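Capsid protein VP1 (Trichodysplasia spinulosa-associated polyomavirus, PDB 6HKV) forms the pentameric outer capsid building block of the virus and binds sialylated glycans, consistent with a role in attachment to host cells. Local coordinates at residues Ile14-Leu19 and Asn262-Lys267. Numbering follows the deposited sequence.
Sequences ITTIEL and NILLRK. With MG (magnesium ion), chain N.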
loop_
_atom_site.group_PDB
_atom_site.type_symbol
_atom_site.label_atom_id
_atom_site.label_comp_id
_atom_site.label_asym_id
_atom_site.label_seq_id
_atom_site.Cartn_x
_atom_site.Cartn_y
_atom_site.Cartn_z
ATOM N N ILE C 14 -10.479 -36.222 12.790
ATOM C CA ILE C 14 -9.963 -34.842 12.825
ATOM C C ILE C 14 -9.059 -34.689 14.040
ATOM O O ILE C 14 -9.284 -35.319 15.065
ATOM C CB ILE C 14 -11.139 -33.842 12.914
ATOM C CG1 ILE C 14 -12.103 -33.982 11.724
ATOM C CG2 ILE C 14 -10.644 -32.406 13.081
ATOM C CD1 ILE C 14 -11.505 -33.528 10.414
ATOM N N THR C 15 -8.030 -33.834 13.948
ATOM C CA THR C 15 -7.221 -33.485 15.094
ATOM C C THR C 15 -6.697 -32.061 14.893
ATOM O O THR C 15 -6.731 -31.545 13.782
ATOM C CB THR C 15 -6.106 -34.513 15.337
ATOM O OG1 THR C 15 -5.648 -34.373 16.668
ATOM C CG2 THR C 15 -4.920 -34.382 14.429
ATOM N N THR C 16 -6.295 -31.423 15.988
ATOM C CA THR C 16 -5.774 -30.044 15.899
ATOM C C THR C 16 -4.459 -30.021 16.663
ATOM O O THR C 16 -4.285 -30.728 17.652
ATOM C CB THR C 16 -6.753 -28.973 16.404
ATOM O OG1 THR C 16 -6.911 -29.167 17.798
ATOM C CG2 THR C 16 -8.129 -29.068 15.791
ATOM N N ILE C 17 -3.512 -29.246 16.155
ATOM C CA ILE C 17 -2.232 -29.073 16.786
ATOM C C ILE C 17 -2.083 -27.574 17.061
ATOM O O ILE C 17 -2.261 -26.765 16.153
ATOM C CB ILE C 17 -1.106 -29.586 15.878
ATOM C CG1 ILE C 17 -1.175 -31.112 15.683
ATOM C CG2 ILE C 17 0.237 -29.127 16.399
ATOM C CD1 ILE C 17 -0.854 -31.920 16.905
ATOM N N GLU C 18 -1.778 -27.246 18.306
ATOM C CA GLU C 18 -1.613 -25.861 18.731
ATOM C C GLU C 18 -0.190 -25.747 19.277
ATOM O O GLU C 18 0.203 -26.560 20.109
ATOM C CB GLU C 18 -2.684 -25.537 19.771
ATOM C CG GLU C 18 -2.703 -24.093 20.221
ATOM C CD GLU C 18 -3.803 -23.756 21.197
ATOM O OE1 GLU C 18 -4.563 -22.835 20.902
ATOM O OE2 GLU C 18 -3.856 -24.388 22.259
ATOM N N LEU C 19 0.570 -24.749 18.846
ATOM C CA LEU C 19 1.884 -24.523 19.410
ATOM C C LEU C 19 2.305 -23.070 19.192
ATOM O O LEU C 19 1.666 -22.343 18.454
ATOM C CB LEU C 19 2.895 -25.454 18.749
ATOM C CG LEU C 19 3.271 -25.121 17.298
ATOM C CD1 LEU C 19 4.671 -25.540 16.984
ATOM C CD2 LEU C 19 2.368 -25.815 16.335
ATOM N N ASN C 262 -2.300 -22.697 15.045
ATOM C CA ASN C 262 -3.391 -23.630 15.309
ATOM C C ASN C 262 -3.703 -24.327 13.990
ATOM O O ASN C 262 -4.226 -23.669 13.097
ATOM C CB ASN C 262 -4.608 -22.911 15.904
ATOM C CG ASN C 262 -5.728 -23.884 16.272
ATOM O OD1 ASN C 262 -5.748 -25.047 15.868
ATOM N ND2 ASN C 262 -6.681 -23.450 17.066
ATOM N N ILE C 263 -3.323 -25.598 13.858
ATOM C CA ILE C 263 -3.414 -26.334 12.611
ATOM C C ILE C 263 -4.485 -27.420 12.722
ATOM O O ILE C 263 -4.470 -28.206 13.673
ATOM C CB ILE C 263 -2.038 -26.938 12.241
ATOM C CG1 ILE C 263 -0.994 -25.836 12.124
ATOM C CG2 ILE C 263 -2.129 -27.762 10.966
ATOM C CD1 ILE C 263 0.402 -26.208 12.358
ATOM N N LEU C 264 -5.395 -27.438 11.750
ATOM C CA LEU C 264 -6.434 -28.452 11.680
ATOM C C LEU C 264 -6.015 -29.529 10.680
ATOM O O LEU C 264 -5.577 -29.195 9.563
ATOM C CB LEU C 264 -7.724 -27.751 11.228
ATOM C CG LEU C 264 -8.913 -28.686 10.989
ATOM C CD1 LEU C 264 -9.424 -29.367 12.287
ATOM C CD2 LEU C 264 -10.019 -27.879 10.320
ATOM N N LEU C 265 -6.105 -30.797 11.086
ATOM C CA LEU C 265 -5.741 -31.916 10.219
ATOM C C LEU C 265 -6.875 -32.934 10.173
ATOM O O LEU C 265 -7.694 -33.029 11.121
ATOM C CB LEU C 265 -4.467 -32.591 10.726
ATOM C CG LEU C 265 -3.247 -31.680 10.880
ATOM C CD1 LEU C 265 -3.040 -31.285 12.336
ATOM C CD2 LEU C 265 -2.029 -32.420 10.325
ATOM N N ARG C 266 -6.947 -33.650 9.045
ATOM C CA ARG C 266 -7.982 -34.664 8.833
ATOM C C ARG C 266 -7.314 -35.914 8.260
ATOM O O ARG C 266 -6.251 -35.870 7.668
ATOM C CB ARG C 266 -9.057 -34.137 7.881
ATOM C CG ARG C 266 -8.571 -33.981 6.437
ATOM C CD ARG C 266 -9.600 -33.295 5.578
ATOM N NE ARG C 266 -9.104 -33.012 4.241
ATOM C CZ ARG C 266 -9.689 -32.195 3.370
ATOM N NH1 ARG C 266 -10.838 -31.622 3.691
ATOM N NH2 ARG C 266 -9.094 -31.942 2.204
ATOM N N LYS C 267 -7.951 -37.071 8.464
ATOM C CA LYS C 267 -7.438 -38.335 7.977
ATOM C C LYS C 267 -7.806 -38.470 6.506
ATOM O O LYS C 267 -8.945 -38.227 6.113
ATOM C CB LYS C 267 -8.006 -39.508 8.774
ATOM C CG LYS C 267 -7.496 -39.649 10.180
ATOM C CD LYS C 267 -8.057 -40.899 10.875
ATOM C CE LYS C 267 -7.517 -41.047 12.281
ATOM N NZ LYS C 267 -7.805 -42.406 12.788
HETATM MG MG MG N . -6.760 -22.237 21.967
HETATM O O HOH W 1 -7.052 -20.054 20.748
HETATM O O HOH W 2 -8.858 -21.592 22.921
HETATM O O HOH W 3 -7.860 -23.200 20.296
#
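The Asn262 amide turns its oxygen end toward Thr16, with OD1 4.1 Å from Thr16 CB. CB lies beyond the oxygen and a little off the amide plane, in van der Waals contact. The Glu18 carboxylate meets a magnesium ion at one oxygen, OE1, 2.5 Å from the metal. Three waters and Ser188 O of a neighbouring subunit also bind this ion. The same OE1 is hydrogen-bonded to Tyr260 OH. Glu18 gets there on an extended chain, with CG anti to the backbone N (chi1 -175°).

Strands 14-19 and 262-267 run antiparallel. Thr15 pairs with Leu265 and Ile17 with Ile263 through four backbone hydrogen bonds. The straightest is Ile263 N to Ile17 O, 2.8 Å with 175° at the hydrogen. At the non-hydrogen-bonded pair Thr16 and Leu264, Thr16 CA lies 3.2 Å from Ile263 O in a bent CA-H...O contact.

On the face of Ile14, Thr16 and Leu264, Leu264 CD1 meets two methyl groups, which reach it from directions about at right angles. Ile14 CG2 presses it tightly at 3.4 Å, and Thr16 CG2 touches it at 3.7 Å. Ile14 CD1 rests on Arg266 CB, while Arg266 NE forms a salt bridge with Glu83. On the other face, the side chains of Ile17 and Leu265 slant across one another, with Ile17 CG1 3.8 Å from Leu265 CD1. Leu234 and Leu67 add apolar cover to Ile17.

The contact joins the first strand, 4-21, to the last, 252-271, in the jelly-roll beta-sandwich known for polyomavirus VP1. Backbone bonds and methyl packing hold the pair together. Glu18 OE1 and Ser188 O of the neighbouring subunit share the magnesium ion, so the metal links this strand pair to that subunit. The Tyr260 bond and the metal together probably fix the carboxylate's orientation.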